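Local coordinates for putative phosphomethylpyrimidine kinase (Bacteroides thetaiotaomicron, PDB 3MBH), which probably phosphorylates pyridoxal and related vitamin B6 compounds with ATP, as a pyridoxal kinase of the ribokinase superfamily, at residues 83-96 against 125-139. Numbering follows the deposited sequence.
Sequences TGYLGSPRQIQIVS and FDMEMVKEMRHLITK. With PXL (3-hydroxy-5-(hydroxymethyl)-2-methylisonicotinaldehyde), chain G.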
# COMPACT_ATOMS: atom_id res chain seq x y z
N THR A 83 -5.79 -9.04 29.34
CA THR A 83 -5.57 -8.34 30.57
C THR A 83 -4.13 -7.91 30.71
O THR A 83 -3.21 -8.57 30.22
CB THR A 83 -5.95 -9.23 31.82
OG1 THR A 83 -4.93 -10.20 32.09
CG2 THR A 83 -7.26 -9.89 31.62
N GLY A 84 -3.94 -6.83 31.47
CA GLY A 84 -2.61 -6.35 31.81
C GLY A 84 -2.54 -5.73 33.20
O GLY A 84 -2.87 -6.38 34.26
N TYR A 85 -2.05 -4.50 33.24
CA TYR A 85 -1.88 -3.80 34.51
C TYR A 85 -3.23 -3.67 35.23
O TYR A 85 -4.15 -3.12 34.71
CB TYR A 85 -1.25 -2.43 34.25
CG TYR A 85 -0.88 -1.61 35.48
CD1 TYR A 85 -1.86 -0.97 36.22
CD2 TYR A 85 0.46 -1.50 35.91
CE1 TYR A 85 -1.55 -0.23 37.34
CE2 TYR A 85 0.77 -0.74 37.01
CZ TYR A 85 -0.25 -0.12 37.74
OH TYR A 85 0.03 0.65 38.83
N LEU A 86 -3.30 -4.16 36.46
CA LEU A 86 -4.49 -4.10 37.30
C LEU A 86 -4.30 -3.11 38.43
O LEU A 86 -3.19 -2.85 38.88
CB LEU A 86 -4.80 -5.48 37.89
CG LEU A 86 -4.91 -6.60 36.86
CD1 LEU A 86 -5.22 -7.98 37.53
CD2 LEU A 86 -5.96 -6.30 35.79
N GLY A 87 -5.38 -2.52 38.87
CA GLY A 87 -5.31 -1.40 39.81
C GLY A 87 -5.33 -1.70 41.31
O GLY A 87 -5.09 -0.80 42.11
N SER A 88 -5.65 -2.94 41.70
CA SER A 88 -5.53 -3.35 43.08
C SER A 88 -5.53 -4.88 43.13
O SER A 88 -5.91 -5.54 42.19
CB SER A 88 -6.70 -2.79 43.94
OG SER A 88 -7.89 -3.59 43.74
N PRO A 89 -5.14 -5.46 44.25
CA PRO A 89 -5.24 -6.93 44.35
C PRO A 89 -6.66 -7.50 44.31
O PRO A 89 -6.83 -8.68 43.98
CB PRO A 89 -4.55 -7.25 45.69
CG PRO A 89 -3.71 -6.00 45.95
CD PRO A 89 -4.42 -4.85 45.37
N ARG A 90 -7.65 -6.69 44.65
CA ARG A 90 -9.05 -7.09 44.59
C ARG A 90 -9.52 -7.36 43.13
O ARG A 90 -10.49 -8.04 42.89
CB ARG A 90 -9.94 -6.02 45.24
CG ARG A 90 -9.76 -5.95 46.73
CD ARG A 90 -10.33 -4.73 47.43
NE ARG A 90 -9.47 -3.56 47.18
CZ ARG A 90 -9.84 -2.48 46.50
NH1 ARG A 90 -11.07 -2.33 46.06
NH2 ARG A 90 -8.98 -1.49 46.35
N GLN A 91 -8.82 -6.81 42.16
CA GLN A 91 -9.22 -6.97 40.78
C GLN A 91 -8.99 -8.37 40.26
O GLN A 91 -9.68 -8.79 39.36
CB GLN A 91 -8.51 -5.96 39.86
CG GLN A 91 -8.84 -4.53 40.25
CD GLN A 91 -8.42 -3.49 39.24
OE1 GLN A 91 -7.89 -3.84 38.18
NE2 GLN A 91 -8.59 -2.21 39.59
N ILE A 92 -8.07 -9.11 40.86
CA ILE A 92 -7.78 -10.42 40.28
C ILE A 92 -9.05 -11.29 40.27
O ILE A 92 -9.40 -11.85 39.25
CB ILE A 92 -6.61 -11.13 40.91
CG1 ILE A 92 -5.31 -10.57 40.31
CG2 ILE A 92 -6.74 -12.68 40.63
CD1 ILE A 92 -4.89 -9.12 40.86
N GLN A 93 -9.78 -11.29 41.35
CA GLN A 93 -10.96 -12.16 41.43
C GLN A 93 -12.13 -11.64 40.61
O GLN A 93 -12.89 -12.41 40.05
CB GLN A 93 -11.37 -12.39 42.88
CG GLN A 93 -10.67 -13.54 43.54
CD GLN A 93 -10.86 -14.92 42.82
OE1 GLN A 93 -11.95 -15.29 42.36
NE2 GLN A 93 -9.77 -15.65 42.73
N ILE A 94 -12.26 -10.34 40.55
CA ILE A 94 -13.26 -9.70 39.66
C ILE A 94 -12.99 -10.08 38.21
O ILE A 94 -13.89 -10.45 37.44
CB ILE A 94 -13.30 -8.16 39.81
CG1 ILE A 94 -13.76 -7.82 41.23
CG2 ILE A 94 -14.24 -7.55 38.75
CD1 ILE A 94 -13.53 -6.36 41.68
N VAL A 95 -11.72 -10.03 37.85
CA VAL A 95 -11.32 -10.33 36.49
C VAL A 95 -11.45 -11.82 36.22
O VAL A 95 -11.89 -12.20 35.16
CB VAL A 95 -9.92 -9.80 36.20
CG1 VAL A 95 -9.46 -10.26 34.82
CG2 VAL A 95 -9.93 -8.23 36.28
N SER A 96 -11.07 -12.67 37.18
CA SER A 96 -11.26 -14.11 37.02
C SER A 96 -12.73 -14.47 36.76
O SER A 96 -13.04 -15.28 35.88
CB SER A 96 -10.73 -14.85 38.24
OG SER A 96 -9.40 -14.47 38.51
N PHE A 125 3.47 -1.94 43.87
CA PHE A 125 3.14 -3.35 43.87
C PHE A 125 3.90 -4.02 45.00
O PHE A 125 5.00 -3.62 45.33
CB PHE A 125 3.49 -4.00 42.50
CG PHE A 125 2.48 -3.74 41.42
CD1 PHE A 125 1.57 -2.73 41.52
CD2 PHE A 125 2.46 -4.52 40.28
CE1 PHE A 125 0.66 -2.50 40.50
CE2 PHE A 125 1.55 -4.30 39.28
CZ PHE A 125 0.66 -3.28 39.38
N ASP A 126 3.28 -5.00 45.66
CA ASP A 126 3.90 -5.82 46.70
C ASP A 126 3.48 -7.28 46.50
O ASP A 126 2.88 -7.63 45.48
CB ASP A 126 3.47 -5.33 48.10
CG ASP A 126 1.95 -5.44 48.32
OD1 ASP A 126 1.28 -6.20 47.55
OD2 ASP A 126 1.40 -4.77 49.24
N MSE A 127 3.81 -8.13 47.45
CA MSE A 127 3.61 -9.53 47.23
C MSE A 127 2.12 -9.92 47.10
O MSE A 127 1.84 -10.95 46.57
CB MSE A 127 4.31 -10.39 48.29
CG MSE A 127 5.86 -10.40 48.23
SE MSE A 127 6.54 -10.83 46.49
CE MSE A 127 6.02 -12.72 46.46
N GLU A 128 1.18 -9.09 47.59
CA GLU A 128 -0.24 -9.44 47.43
C GLU A 128 -0.65 -9.42 45.97
O GLU A 128 -1.37 -10.30 45.48
CB GLU A 128 -1.13 -8.46 48.18
CG GLU A 128 -1.31 -8.69 49.55
CD GLU A 128 -1.51 -10.15 49.95
OE1 GLU A 128 -2.42 -10.82 49.44
OE2 GLU A 128 -0.74 -10.59 50.84
N MSE A 129 -0.21 -8.41 45.25
CA MSE A 129 -0.43 -8.36 43.83
C MSE A 129 0.22 -9.60 43.18
O MSE A 129 -0.42 -10.25 42.35
CB MSE A 129 0.10 -7.06 43.23
CG MSE A 129 -0.15 -6.97 41.80
SE MSE A 129 -2.13 -6.58 41.43
CE MSE A 129 -2.32 -5.36 42.82
N VAL A 130 1.42 -9.98 43.59
CA VAL A 130 2.09 -11.15 43.01
C VAL A 130 1.29 -12.43 43.28
O VAL A 130 0.97 -13.16 42.35
CB VAL A 130 3.50 -11.32 43.54
CG1 VAL A 130 4.11 -12.50 42.94
CG2 VAL A 130 4.39 -10.05 43.20
N LYS A 131 0.94 -12.67 44.56
CA LYS A 131 0.18 -13.87 44.92
C LYS A 131 -1.15 -13.94 44.13
O LYS A 131 -1.48 -14.99 43.61
CB LYS A 131 -0.07 -13.98 46.43
CG LYS A 131 1.20 -14.04 47.23
CD LYS A 131 0.97 -14.33 48.67
CE LYS A 131 0.39 -13.16 49.38
NZ LYS A 131 0.92 -13.05 50.80
N GLU A 132 -1.87 -12.83 43.99
CA GLU A 132 -3.12 -12.84 43.20
C GLU A 132 -2.87 -13.11 41.71
O GLU A 132 -3.62 -13.86 41.04
CB GLU A 132 -3.90 -11.53 43.41
CG GLU A 132 -4.44 -11.31 44.82
CD GLU A 132 -5.50 -12.36 45.22
OE1 GLU A 132 -6.42 -12.62 44.43
OE2 GLU A 132 -5.40 -12.91 46.33
N MSE A 133 -1.82 -12.50 41.16
CA MSE A 133 -1.53 -12.68 39.75
C MSE A 133 -1.26 -14.16 39.45
O MSE A 133 -1.64 -14.66 38.39
CB MSE A 133 -0.38 -11.79 39.32
CG MSE A 133 -0.11 -11.79 37.83
SE MSE A 133 -1.65 -11.11 36.80
CE MSE A 133 -1.41 -9.20 37.05
N ARG A 134 -0.61 -14.86 40.39
CA ARG A 134 -0.40 -16.29 40.28
C ARG A 134 -1.71 -17.06 40.06
O ARG A 134 -1.73 -18.07 39.35
CB ARG A 134 0.30 -16.85 41.54
CG ARG A 134 1.77 -16.51 41.62
CD ARG A 134 2.35 -16.99 42.92
NE ARG A 134 3.68 -16.44 43.13
CZ ARG A 134 4.21 -16.18 44.31
NH1 ARG A 134 3.53 -16.38 45.42
NH2 ARG A 134 5.44 -15.69 44.39
N HIS A 135 -2.79 -16.58 40.65
CA HIS A 135 -4.10 -17.15 40.41
C HIS A 135 -4.65 -16.81 39.03
O HIS A 135 -5.16 -17.69 38.33
CB HIS A 135 -5.14 -16.70 41.47
CG HIS A 135 -6.49 -17.31 41.25
ND1 HIS A 135 -6.74 -18.65 41.46
CD2 HIS A 135 -7.65 -16.78 40.80
CE1 HIS A 135 -8.00 -18.92 41.18
NE2 HIS A 135 -8.59 -17.80 40.80
N LEU A 136 -4.58 -15.54 38.66
CA LEU A 136 -5.15 -15.09 37.41
C LEU A 136 -4.53 -15.83 36.21
O LEU A 136 -5.24 -16.19 35.28
CB LEU A 136 -5.00 -13.58 37.23
CG LEU A 136 -5.68 -13.04 35.97
CD1 LEU A 136 -7.21 -13.38 35.97
CD2 LEU A 136 -5.41 -11.51 35.79
N ILE A 137 -3.23 -16.11 36.25
CA ILE A 137 -2.64 -16.77 35.07
C ILE A 137 -3.23 -18.17 34.82
O ILE A 137 -3.18 -18.63 33.69
CB ILE A 137 -1.10 -16.83 35.06
CG1 ILE A 137 -0.56 -17.71 36.22
CG2 ILE A 137 -0.49 -15.41 34.96
CD1 ILE A 137 0.82 -18.13 36.02
N THR A 138 -3.80 -18.82 35.84
CA THR A 138 -4.34 -20.16 35.71
C THR A 138 -5.58 -20.14 34.83
O THR A 138 -6.04 -21.20 34.35
CB THR A 138 -4.72 -20.81 37.08
OG1 THR A 138 -5.82 -20.12 37.69
CG2 THR A 138 -3.54 -20.82 38.04
N LYS A 139 -6.11 -18.95 34.60
CA LYS A 139 -7.34 -18.80 33.88
C LYS A 139 -7.10 -18.43 32.42
O LYS A 139 -8.06 -18.42 31.68
CB LYS A 139 -8.24 -17.76 34.54
CG LYS A 139 -8.51 -18.01 36.03
CD LYS A 139 -9.17 -19.32 36.28
CE LYS A 139 -9.68 -19.46 37.75
NZ LYS A 139 -10.07 -20.89 38.07
OP4 PXL G . 2.29 -2.81 31.17
C5A PXL G . 3.22 -1.86 31.67
C5 PXL G . 2.45 -0.79 32.46
C6 PXL G . 1.09 -0.56 32.39
N1 PXL G . 0.49 0.37 33.13
C2 PXL G . 1.09 1.21 33.99
C3 PXL G . 2.55 1.08 34.15
C4 PXL G . 3.22 0.01 33.37
C4A PXL G . 4.66 -0.22 33.36
O4A PXL G . 5.27 0.68 33.85
O3 PXL G . 3.29 1.80 35.00
C2A PXL G . 0.20 2.23 34.69
O HOH W 1 -8.49 -10.62 44.00
O HOH W 2 -7.57 -15.00 44.08
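The ring of Tyr85 lies between pyridoxal and Phe125. Over one face lie C2 of the ligand and its methyl C2A, the latter over the ring centre, with N1 3.4 Å from Tyr85 CD2; over the opposite face comes CZ of Phe125, 3.5 Å from Tyr85 CE2. The two protein rings are inclined by 34° and meet obliquely. Phe125 in turn carries CG of Met129 over the rim of one face, which joins the pocket wall to helix 127-136. At the far end of the contact, the His135 ring meets Ser96 OG and Ile92 CG2 at its edge, while the Gln93 side chain runs across that of His135 at about a right angle, bringing NE2 obliquely to within 3.1 Å of His135 CD2, the amide and ring planes 37° apart.

Between these ends, Ile92 is a knob in a hole made by Met129, Glu132, Met133 and Leu136. Its CG1 packs 3.5 Å from Glu132 CB, and its CD1 reaches the selenium of Met129. Bends at chi2 and chi3 curl the selenomethionine chain so that its methyl CE presses on the Pro89 ring, 3.3 Å from CD. The polar end of Glu132 is used through water: OE1 accepts from one water shared with Pro89 O and Gln93 N, and from a second that bridges to Gln93 NE2. Leu136 divides its branches, CD2 meeting Leu86 CD1 tip to tip at 3.9 Å and CD1 resting against Val95 and Ser96.

The 91-96 part of helix 91-102 and helix 127-136 run nearly parallel, at 13°, with axes 9.3 Å apart, as neighbouring helices on one side of the ribokinase-like sheet. Thr83, Leu86 and Val95 touch Val13 of strand 9-17, and Met133 reaches Leu153 of helix 147-154.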